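Local structure of cell death abnormality protein 2 (Caenorhabditis elegans, 3QWX) at residues Phe14-Met19 / Thr37-Asp42; Lys26-Pro31 / Ser50-Glu55; Tyr113-Ile118 / Glu144-Thr149; Thr133-Glu138 / Leu160-Leu165. The protein acts as a CRK-family adaptor with SH2 and SH3 domains, required for engulfment of cell corpses and for cell migration, in a complex with CED-5 and CED-12. One frame throughout, in Å; residues are numbered along the deposited sequence.

Contact 1 of 4, residues Phe14-Met19 / Thr37-Asp42; sequences FYFPGM and TFLMRD. With SO4 (sulfate ion), chain B.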
# COMPACT_ATOMS: atom_id res chain seq x y z
N PHE A 14 2.17 0.72 -2.58
CA PHE A 14 1.81 -0.36 -1.66
C PHE A 14 1.18 0.13 -0.35
O PHE A 14 1.26 -0.53 0.70
CB PHE A 14 2.92 -1.39 -1.45
CG PHE A 14 4.29 -0.82 -1.24
CD1 PHE A 14 4.67 -0.31 -0.01
CD2 PHE A 14 5.23 -0.85 -2.26
CE1 PHE A 14 5.96 0.19 0.20
CE2 PHE A 14 6.53 -0.36 -2.07
CZ PHE A 14 6.88 0.17 -0.84
N TYR A 15 0.52 1.28 -0.46
CA TYR A 15 -0.16 1.95 0.64
C TYR A 15 -1.68 1.76 0.47
O TYR A 15 -2.22 1.96 -0.62
CB TYR A 15 0.23 3.43 0.65
CG TYR A 15 -0.61 4.33 1.51
CD1 TYR A 15 -0.77 4.10 2.86
CD2 TYR A 15 -1.24 5.44 0.96
CE1 TYR A 15 -1.55 4.93 3.64
CE2 TYR A 15 -2.01 6.29 1.74
CZ TYR A 15 -2.16 6.03 3.08
OH TYR A 15 -2.94 6.87 3.84
N PHE A 16 -2.36 1.34 1.54
CA PHE A 16 -3.77 0.99 1.48
C PHE A 16 -4.59 1.85 2.44
O PHE A 16 -4.92 1.43 3.55
CB PHE A 16 -3.97 -0.51 1.76
CG PHE A 16 -3.33 -1.41 0.73
CD1 PHE A 16 -1.97 -1.73 0.80
CD2 PHE A 16 -4.08 -1.94 -0.31
CE1 PHE A 16 -1.38 -2.55 -0.16
CE2 PHE A 16 -3.50 -2.77 -1.25
CZ PHE A 16 -2.14 -3.08 -1.18
N PRO A 17 -4.94 3.06 1.99
CA PRO A 17 -5.66 4.07 2.79
C PRO A 17 -6.98 3.57 3.39
O PRO A 17 -7.33 3.99 4.49
CB PRO A 17 -5.92 5.20 1.78
CG PRO A 17 -4.99 4.95 0.64
CD PRO A 17 -4.75 3.48 0.59
N GLY A 18 -7.69 2.69 2.70
CA GLY A 18 -8.96 2.21 3.24
C GLY A 18 -8.89 1.09 4.27
O GLY A 18 -9.87 0.82 4.98
N MET A 19 -7.73 0.46 4.39
CA MET A 19 -7.59 -0.79 5.14
C MET A 19 -7.39 -0.63 6.65
O MET A 19 -6.60 0.22 7.09
CB MET A 19 -6.44 -1.60 4.55
CG MET A 19 -6.40 -3.06 4.94
SD MET A 19 -4.93 -3.81 4.21
CE MET A 19 -5.44 -3.98 2.50
N THR A 37 6.33 -10.50 3.04
CA THR A 37 5.28 -9.72 2.36
C THR A 37 4.78 -8.63 3.31
O THR A 37 4.59 -8.88 4.50
CB THR A 37 4.12 -10.63 1.89
OG1 THR A 37 4.65 -11.76 1.21
CG2 THR A 37 3.18 -9.90 0.96
N PHE A 38 4.59 -7.43 2.79
CA PHE A 38 4.22 -6.29 3.63
C PHE A 38 3.32 -5.30 2.91
O PHE A 38 3.21 -5.29 1.68
CB PHE A 38 5.50 -5.56 4.10
CG PHE A 38 6.20 -4.82 3.00
CD1 PHE A 38 7.07 -5.48 2.15
CD2 PHE A 38 5.95 -3.48 2.78
CE1 PHE A 38 7.71 -4.81 1.12
CE2 PHE A 38 6.58 -2.80 1.74
CZ PHE A 38 7.46 -3.47 0.91
N LEU A 39 2.66 -4.45 3.69
CA LEU A 39 1.96 -3.31 3.13
C LEU A 39 2.00 -2.15 4.09
O LEU A 39 2.31 -2.32 5.28
CB LEU A 39 0.51 -3.67 2.78
CG LEU A 39 -0.39 -4.23 3.90
CD1 LEU A 39 -0.92 -3.11 4.80
CD2 LEU A 39 -1.55 -4.98 3.25
N MET A 40 1.69 -0.97 3.58
CA MET A 40 1.50 0.19 4.42
C MET A 40 0.04 0.60 4.40
O MET A 40 -0.69 0.29 3.47
CB MET A 40 2.39 1.35 3.98
CG MET A 40 3.83 1.21 4.51
SD MET A 40 4.81 2.59 3.94
CE MET A 40 4.06 3.96 4.82
N ARG A 41 -0.37 1.28 5.46
CA ARG A 41 -1.76 1.68 5.64
C ARG A 41 -1.80 2.80 6.66
O ARG A 41 -0.76 3.16 7.22
CB ARG A 41 -2.60 0.51 6.15
CG ARG A 41 -2.12 -0.04 7.47
CD ARG A 41 -2.92 -1.24 7.95
NE ARG A 41 -2.30 -1.79 9.15
CZ ARG A 41 -2.44 -1.27 10.37
NH1 ARG A 41 -3.20 -0.19 10.54
NH2 ARG A 41 -1.83 -1.81 11.42
N ASP A 42 -2.98 3.33 6.93
CA ASP A 42 -3.12 4.32 7.99
C ASP A 42 -3.12 3.68 9.38
O ASP A 42 -3.68 2.61 9.60
CB ASP A 42 -4.39 5.15 7.77
CG ASP A 42 -4.33 5.91 6.47
OD1 ASP A 42 -3.31 6.57 6.23
OD2 ASP A 42 -5.29 5.83 5.67
S SO4 B . -2.96 0.66 14.37
O1 SO4 B . -3.71 0.99 13.16
O2 SO4 B . -3.91 0.38 15.45
O3 SO4 B . -2.12 -0.51 14.17
O4 SO4 B . -2.11 1.79 14.71
O HOH W 1 -5.58 2.35 6.07
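Phe14 and Phe38 form a T-shaped pair: the edge of Phe38 is directed at one face of Phe14, with ring centroids 5.0 Å apart and planes turned by 79°. Phe38 CE2 leads and lies 3.4 Å from Phe14 CE1. Phe16 crosses Leu39 at about a right angle, its CE1 3.7 Å from Leu39 CB, while Met19 and Leu39 reach toward each other tip to tip, SD 3.7 Å from CD2. Large apolar residues suit this buried strand of the SH2 domain, where strand 15-16 pairs in parallel with 37-42 in a beta-alpha-beta unit. Met40 N donates to Phe14 O at 2.9 Å, and Phe16 N to Met40 O.

Tyr15 has CG anti to the backbone N (chi1 166°). Its ring and the Asp42 carboxylate cross at a slant, planes 79° apart, with Asp42 OD1 at the ring edge. Tyr15 OH lies 2.4 Å from Asp42 OD1, so short that its detail is doubtful. Arg41 runs extended from CG to NE, and its NE is bonded to Thr52 OG1. Arg41 NH1 gives a nearly straight bond of 2.9 Å to sulfate O1, and Arg41 NH2 one of 3.1 Å to sulfate O3. Arg21, Ser43 and Ser44 also bind this anion, probably from the crystallisation liquor. Arg41 corresponds to the FLVRES arginine; held by Thr52, it offers two N-H groups to an anion, consistent with the phosphotyrosine pocket of SH2 domains.

Contact 2 of 4, residues Lys26-Pro31 / Ser50-Glu55; sequences KLLGEP and SLTVRE
Arg54 NH1 donates to two main-chain oxygens at once, Glu30 O at 2.7 Å and Leu28 O at 2.8 Å. The N-H...O angles are 170° and 153°, so the bond to Glu30 is the straighter. This contact ties helix 21-29, which flanks the central sheet of the SH2 domain, to the end of strand 49-54. Both oxygens lie in the guanidinium plane, at its edge, although seen from Glu30 the donor stands above the carbonyl plane. With two hydrogens on NH1, one nitrogen can serve the last turn of the helix and the chain that leaves it. A cationic group also suits the C-terminal end of a helix, where the dipole would probably favour it.

The chain of Arg54 bends at chi2 (63°), which brings its CD within 3.4 Å of Leu28 O. Beyond the segments, NE is bonded to Ala56 O, in the chain just past the strand, and NH2 makes a long, weak ion pair with Asp57.

Further in, the apolar Leu28 packs between the helix and the sheet, also touching Thr37 and Leu39. Thr52 turns its hydroxyl to Arg41 NE and its methyl to the leucine. Leu28 CD1 lies 3.1 Å from Thr52 O and, tighter than usual van der Waals contact, 3.5 Å from Thr52 CG2.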
# COMPACT_ATOMS: atom_id res chain seq x y z
N LYS A 26 -5.57 -10.06 8.71
CA LYS A 26 -6.20 -11.18 8.03
C LYS A 26 -5.56 -11.45 6.67
O LYS A 26 -5.18 -12.58 6.38
CB LYS A 26 -7.70 -10.90 7.86
CG LYS A 26 -8.46 -12.04 7.18
CD LYS A 26 -9.77 -11.54 6.57
CE LYS A 26 -10.44 -12.61 5.72
NZ LYS A 26 -11.85 -12.24 5.35
N LEU A 27 -5.43 -10.42 5.83
CA LEU A 27 -4.86 -10.60 4.50
C LEU A 27 -3.42 -11.14 4.55
O LEU A 27 -3.08 -12.09 3.86
CB LEU A 27 -4.92 -9.30 3.69
CG LEU A 27 -6.32 -8.78 3.36
CD1 LEU A 27 -6.26 -7.50 2.54
CD2 LEU A 27 -7.15 -9.85 2.64
N LEU A 28 -2.58 -10.52 5.37
CA LEU A 28 -1.18 -10.92 5.46
C LEU A 28 -0.99 -12.23 6.22
O LEU A 28 0.06 -12.88 6.09
CB LEU A 28 -0.31 -9.78 6.03
CG LEU A 28 0.03 -8.69 5.00
CD1 LEU A 28 0.67 -7.49 5.67
CD2 LEU A 28 0.95 -9.20 3.90
N GLY A 29 -2.00 -12.62 6.99
CA GLY A 29 -1.97 -13.87 7.73
C GLY A 29 -2.43 -15.10 6.96
O GLY A 29 -2.31 -16.23 7.45
N GLU A 30 -2.96 -14.90 5.75
CA GLU A 30 -3.44 -16.01 4.93
C GLU A 30 -2.30 -17.00 4.61
O GLU A 30 -1.14 -16.60 4.49
CB GLU A 30 -4.15 -15.48 3.67
CG GLU A 30 -5.46 -14.76 4.01
CD GLU A 30 -6.28 -14.35 2.80
OE1 GLU A 30 -5.73 -14.23 1.68
OE2 GLU A 30 -7.50 -14.14 2.97
N PRO A 31 -2.63 -18.30 4.53
CA PRO A 31 -1.60 -19.36 4.46
C PRO A 31 -0.65 -19.23 3.28
O PRO A 31 0.52 -19.60 3.41
CB PRO A 31 -2.42 -20.65 4.34
CG PRO A 31 -3.75 -20.31 4.93
CD PRO A 31 -3.99 -18.85 4.61
N SER A 50 1.12 2.82 9.41
CA SER A 50 1.43 1.52 9.97
C SER A 50 2.00 0.66 8.87
O SER A 50 1.50 0.66 7.75
CB SER A 50 0.17 0.86 10.52
OG SER A 50 -0.14 1.34 11.81
N LEU A 51 3.05 -0.07 9.21
CA LEU A 51 3.64 -1.06 8.35
C LEU A 51 3.21 -2.42 8.90
O LEU A 51 3.49 -2.72 10.06
CB LEU A 51 5.17 -0.94 8.40
CG LEU A 51 6.03 -1.94 7.64
CD1 LEU A 51 5.85 -1.82 6.12
CD2 LEU A 51 7.49 -1.75 8.01
N THR A 52 2.55 -3.22 8.08
CA THR A 52 2.11 -4.57 8.46
C THR A 52 2.86 -5.63 7.62
O THR A 52 2.90 -5.54 6.40
CB THR A 52 0.56 -4.74 8.29
OG1 THR A 52 -0.13 -3.73 9.03
CG2 THR A 52 0.09 -6.11 8.79
N VAL A 53 3.44 -6.62 8.31
CA VAL A 53 4.36 -7.58 7.70
C VAL A 53 4.09 -9.02 8.15
O VAL A 53 3.85 -9.28 9.32
CB VAL A 53 5.85 -7.25 8.04
CG1 VAL A 53 6.80 -7.96 7.09
CG2 VAL A 53 6.10 -5.76 8.01
N ARG A 54 4.12 -9.96 7.20
CA ARG A 54 4.11 -11.39 7.52
C ARG A 54 5.55 -11.78 7.83
O ARG A 54 6.41 -11.73 6.94
CB ARG A 54 3.59 -12.18 6.32
CG ARG A 54 3.65 -13.70 6.47
CD ARG A 54 2.78 -14.22 7.60
NE ARG A 54 2.65 -15.68 7.51
CZ ARG A 54 1.71 -16.30 6.79
NH1 ARG A 54 0.82 -15.59 6.11
NH2 ARG A 54 1.65 -17.63 6.76
N GLU A 55 5.82 -12.12 9.08
CA GLU A 55 7.20 -12.34 9.53
C GLU A 55 7.47 -13.77 9.96
O GLU A 55 8.62 -14.17 10.16
CB GLU A 55 7.56 -11.36 10.66
CG GLU A 55 7.60 -9.91 10.17
CD GLU A 55 8.27 -8.97 11.15
OE1 GLU A 55 9.44 -9.21 11.51
OE2 GLU A 55 7.62 -7.99 11.54

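Contact 3 of 4, residues Tyr113-Ile118 / Glu144-Thr149; sequences YKKPII and EILSKT
Ile118 has CG1 anti to its carbonyl carbon (chi1 -70°), and a chi2 of 165° sends CD1 onward over the Leu146-Ser147 backbone, 3.2 Å from Leu146 O and 3.5 Å from Ser147 CA. In Ile117 a similar pair of torsions brings CD1 instead to the carboxylate carbon of Glu144, CD, at 3.5 Å, the two side chains crossing at a slant. That carboxylate is engaged elsewhere, in salt bridges with Arg157 and Arg142, leaving its flat carbon and methylene chain as a surface for the isoleucine. The backbones are joined by one direct bond: Ile118 N donates to Ile145 O at 2.8 Å, nearly along the C=O axis.

The segment 113-118 links the SH2 domain to the SH3 domain, and here it approaches strand 142-147 of the five-stranded antiparallel SH3 sheet just before entering it as strand 119-123. Leu146 and Ser147 both face Glu155 in a classic beta bulge. Water 2 donates to Leu146 O at 2.6 Å and to Pro116 O at 2.7 Å, bridging the two backbones. Proline suits an extended connector, having no N-H to satisfy.

Lys115 offers its methylene base to the leucine, CB 3.9 Å from Leu146 CG, and carries its ammonium on to a salt bridge with Glu155. Lys148, whose CE lies 4.4 Å from Ile118 CG2, makes a cation-pi contact with Trp154.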
# COMPACT_ATOMS: atom_id res chain seq x y z
N TYR A 113 2.68 -6.49 -0.70
CA TYR A 113 1.40 -7.19 -0.86
C TYR A 113 0.65 -6.66 -2.08
O TYR A 113 0.64 -5.46 -2.33
CB TYR A 113 0.52 -7.02 0.39
CG TYR A 113 -0.80 -7.73 0.24
CD1 TYR A 113 -0.88 -9.11 0.38
CD2 TYR A 113 -1.97 -7.04 -0.06
CE1 TYR A 113 -2.08 -9.78 0.23
CE2 TYR A 113 -3.18 -7.70 -0.22
CZ TYR A 113 -3.22 -9.08 -0.07
OH TYR A 113 -4.41 -9.76 -0.21
N LYS A 114 0.01 -7.56 -2.83
CA LYS A 114 -0.81 -7.18 -3.98
C LYS A 114 -2.10 -8.00 -3.95
O LYS A 114 -2.06 -9.23 -3.83
CB LYS A 114 -0.08 -7.43 -5.31
CG LYS A 114 1.21 -6.64 -5.51
CD LYS A 114 1.74 -6.75 -6.94
CE LYS A 114 0.84 -6.01 -7.94
NZ LYS A 114 1.19 -6.24 -9.38
N LYS A 115 -3.23 -7.32 -4.08
CA LYS A 115 -4.51 -8.00 -4.20
C LYS A 115 -4.59 -8.72 -5.54
O LYS A 115 -4.05 -8.23 -6.53
CB LYS A 115 -5.66 -7.01 -4.08
CG LYS A 115 -5.67 -6.23 -2.77
CD LYS A 115 -6.87 -5.31 -2.71
CE LYS A 115 -6.85 -4.44 -1.46
NZ LYS A 115 -8.11 -3.67 -1.28
N PRO A 116 -5.27 -9.88 -5.56
CA PRO A 116 -5.48 -10.68 -6.78
C PRO A 116 -6.39 -9.95 -7.77
O PRO A 116 -7.21 -9.12 -7.38
CB PRO A 116 -6.19 -11.94 -6.27
CG PRO A 116 -6.01 -11.93 -4.78
CD PRO A 116 -5.87 -10.52 -4.37
N ILE A 117 -6.23 -10.28 -9.05
CA ILE A 117 -6.99 -9.63 -10.12
C ILE A 117 -8.30 -10.37 -10.34
O ILE A 117 -8.30 -11.58 -10.59
CB ILE A 117 -6.17 -9.61 -11.42
CG1 ILE A 117 -4.82 -8.91 -11.19
CG2 ILE A 117 -6.98 -8.98 -12.56
CD1 ILE A 117 -3.73 -9.25 -12.22
N ILE A 118 -9.41 -9.65 -10.25
CA ILE A 118 -10.72 -10.22 -10.54
C ILE A 118 -10.95 -10.27 -12.04
O ILE A 118 -11.39 -11.28 -12.58
CB ILE A 118 -11.84 -9.39 -9.86
CG1 ILE A 118 -11.79 -9.60 -8.35
CG2 ILE A 118 -13.19 -9.80 -10.39
CD1 ILE A 118 -12.58 -8.58 -7.57
N GLU A 144 -6.63 -3.30 -13.98
CA GLU A 144 -6.90 -4.56 -13.30
C GLU A 144 -7.88 -4.26 -12.19
O GLU A 144 -7.64 -3.42 -11.33
CB GLU A 144 -5.60 -5.15 -12.75
CG GLU A 144 -4.74 -5.77 -13.85
CD GLU A 144 -3.30 -6.03 -13.43
OE1 GLU A 144 -2.96 -5.75 -12.27
OE2 GLU A 144 -2.50 -6.50 -14.27
N ILE A 145 -9.01 -4.96 -12.22
CA ILE A 145 -10.04 -4.80 -11.21
C ILE A 145 -9.76 -5.69 -10.01
O ILE A 145 -9.63 -6.90 -10.15
CB ILE A 145 -11.43 -5.12 -11.80
CG1 ILE A 145 -11.71 -4.22 -13.01
CG2 ILE A 145 -12.52 -4.97 -10.75
CD1 ILE A 145 -11.71 -2.72 -12.71
N LEU A 146 -9.69 -5.08 -8.83
CA LEU A 146 -9.34 -5.78 -7.60
C LEU A 146 -10.56 -6.04 -6.73
O LEU A 146 -10.53 -6.91 -5.85
CB LEU A 146 -8.36 -4.95 -6.77
CG LEU A 146 -6.87 -4.91 -7.12
CD1 LEU A 146 -6.55 -5.47 -8.48
CD2 LEU A 146 -6.34 -3.50 -6.96
N SER A 147 -11.61 -5.27 -6.94
CA SER A 147 -12.79 -5.44 -6.12
C SER A 147 -14.00 -4.86 -6.80
O SER A 147 -13.95 -3.74 -7.31
CB SER A 147 -12.61 -4.78 -4.75
OG SER A 147 -13.71 -5.10 -3.92
N LYS A 148 -15.09 -5.62 -6.81
CA LYS A 148 -16.36 -5.09 -7.28
C LYS A 148 -17.23 -4.63 -6.11
O LYS A 148 -18.29 -5.20 -5.84
CB LYS A 148 -17.07 -6.10 -8.18
CG LYS A 148 -16.36 -6.24 -9.51
CD LYS A 148 -17.08 -7.17 -10.46
CE LYS A 148 -16.41 -7.16 -11.82
NZ LYS A 148 -17.18 -7.92 -12.83
N THR A 149 -16.73 -3.60 -5.44
CA THR A 149 -17.35 -2.93 -4.30
C THR A 149 -18.88 -2.88 -4.38
O THR A 149 -19.59 -3.46 -3.55
CB THR A 149 -16.82 -1.47 -4.22
OG1 THR A 149 -15.48 -1.42 -4.74
CG2 THR A 149 -16.83 -0.95 -2.79
O HOH W 2 -8.85 -8.78 -5.23

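Contact 4 of 4, residues Thr133-Glu138 / Leu160-Leu165; sequences TDLPFE and LGTTGL
Thr133 and Leu135 grip Leu165 through its backbone: Leu165 N donates to Thr133 O at 3.0 Å, in the carbonyl plane and on a lone pair, and Leu135 N returns a bond to Leu165 O at 2.9 Å. Asp134, between the two, forms a single beta bridge with Leu165 and adds a CA-H...O contact to Leu165 O. Chains this close suit glycine at the neighbouring position, since a beta carbon on Gly164 would collide with Leu135 N. Leu135 CB takes advantage, resting 3.7 Å from Gly164 CA.

From there the leucine runs toward Thr162: CG is anti to the backbone N (chi1 176°), and Leu135 CD1 ends 3.7 Å from Thr162 O and 3.9 Å from Thr162 CG2. Ala156 and Val166 also touch this buried side chain, for which a branched apolar residue is apt.

Farther out, Asp134 OD1 still lies beside Leu165 CB, the side chains crossing at a slant. OD2 accepts from the main-chain N-H groups of Glu130 and Arg131, which ties the carboxylate to the backbone just before the segment, while Thr133 OG1 gives OD1 a weak bond. A long loop between strands 119-123 and 142-147, folded back on the strand that begins at Thr163, is the RT loop of an SH3 domain.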
# COMPACT_ATOMS: atom_id res chain seq x y z
N THR A 133 -10.04 9.60 -3.93
CA THR A 133 -10.09 8.16 -3.75
C THR A 133 -10.22 7.46 -5.11
O THR A 133 -10.14 6.23 -5.19
CB THR A 133 -11.30 7.77 -2.88
OG1 THR A 133 -12.52 8.21 -3.53
CG2 THR A 133 -11.20 8.43 -1.52
N ASP A 134 -10.41 8.25 -6.16
CA ASP A 134 -10.65 7.71 -7.50
C ASP A 134 -9.35 7.52 -8.26
O ASP A 134 -8.36 8.18 -7.99
CB ASP A 134 -11.57 8.65 -8.29
CG ASP A 134 -12.94 8.80 -7.66
OD1 ASP A 134 -13.31 7.95 -6.81
OD2 ASP A 134 -13.65 9.76 -8.01
N LEU A 135 -9.37 6.61 -9.23
CA LEU A 135 -8.21 6.36 -10.08
C LEU A 135 -8.48 6.91 -11.47
O LEU A 135 -9.26 6.32 -12.23
CB LEU A 135 -7.92 4.86 -10.14
CG LEU A 135 -6.79 4.41 -11.07
CD1 LEU A 135 -5.42 4.96 -10.60
CD2 LEU A 135 -6.74 2.90 -11.22
N PRO A 136 -7.87 8.06 -11.82
CA PRO A 136 -8.07 8.62 -13.16
C PRO A 136 -7.46 7.69 -14.19
O PRO A 136 -6.48 7.02 -13.90
CB PRO A 136 -7.28 9.93 -13.12
CG PRO A 136 -7.06 10.23 -11.66
CD PRO A 136 -6.96 8.88 -11.00
N PHE A 137 -8.05 7.63 -15.38
CA PHE A 137 -7.47 6.84 -16.45
C PHE A 137 -7.85 7.38 -17.82
O PHE A 137 -8.76 8.22 -17.94
CB PHE A 137 -7.83 5.35 -16.33
CG PHE A 137 -9.31 5.08 -16.30
CD1 PHE A 137 -10.00 5.02 -15.10
CD2 PHE A 137 -10.01 4.85 -17.48
CE1 PHE A 137 -11.35 4.76 -15.07
CE2 PHE A 137 -11.37 4.60 -17.46
CZ PHE A 137 -12.05 4.55 -16.26
N GLU A 138 -7.16 6.89 -18.83
CA GLU A 138 -7.37 7.33 -20.21
C GLU A 138 -8.30 6.35 -20.93
O GLU A 138 -8.43 5.20 -20.53
CB GLU A 138 -6.02 7.43 -20.93
CG GLU A 138 -5.08 8.53 -20.39
CD GLU A 138 -3.70 8.48 -21.03
OE1 GLU A 138 -3.64 8.30 -22.26
OE2 GLU A 138 -2.69 8.59 -20.31
N LEU A 160 1.13 1.34 -13.30
CA LEU A 160 2.11 1.87 -12.37
C LEU A 160 1.97 1.25 -10.97
O LEU A 160 2.89 1.31 -10.16
CB LEU A 160 2.01 3.40 -12.31
CG LEU A 160 2.75 4.23 -13.38
CD1 LEU A 160 2.68 3.59 -14.77
CD2 LEU A 160 2.22 5.67 -13.43
N GLY A 161 0.82 0.65 -10.70
CA GLY A 161 0.56 0.07 -9.39
C GLY A 161 -0.34 0.94 -8.53
O GLY A 161 -0.66 0.59 -7.39
N THR A 162 -0.75 2.07 -9.08
CA THR A 162 -1.66 2.99 -8.39
C THR A 162 -3.09 2.44 -8.35
O THR A 162 -3.64 1.99 -9.36
CB THR A 162 -1.67 4.37 -9.06
OG1 THR A 162 -0.32 4.79 -9.28
CG2 THR A 162 -2.40 5.40 -8.19
N THR A 163 -3.70 2.52 -7.17
CA THR A 163 -5.01 1.92 -6.93
C THR A 163 -6.07 2.98 -6.60
O THR A 163 -5.77 4.00 -6.00
CB THR A 163 -4.96 0.89 -5.77
OG1 THR A 163 -4.23 -0.27 -6.19
CG2 THR A 163 -6.35 0.47 -5.37
N GLY A 164 -7.31 2.73 -6.99
CA GLY A 164 -8.38 3.65 -6.68
C GLY A 164 -9.68 3.20 -7.32
O GLY A 164 -9.69 2.23 -8.07
N LEU A 165 -10.75 3.92 -7.06
CA LEU A 165 -12.07 3.55 -7.53
C LEU A 165 -12.33 4.09 -8.94
O LEU A 165 -11.89 5.18 -9.30
CB LEU A 165 -13.15 4.09 -6.59
CG LEU A 165 -13.24 3.52 -5.17
CD1 LEU A 165 -14.28 4.28 -4.37
CD2 LEU A 165 -13.57 2.06 -5.24

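In the fold
Contacts 1 and 2 belong to the SH2 domain and share neighbouring strands, 37-42 and 49-54; Arg41 NE to Thr52 OG1 and Arg41 O to Ser50 N connect them. Contact 1 is the buried one, rich in aromatic rings and sulfur but with an anion site at its end. Contacts 2, 3 and 4 are only partly buried: contact 2 relies on one arginine and backbone oxygens, contact 4 mainly on backbone bonds, contact 3 on one such bond, a water bridge and aliphatic side chains. Contacts 3 and 4 both reach the SH3 sheet. Contact 3 also meets the SH2 domain: the backbone of Tyr113 is hydrogen-bonded to that of Phe38. Contact 4 touches neither SH2 contact.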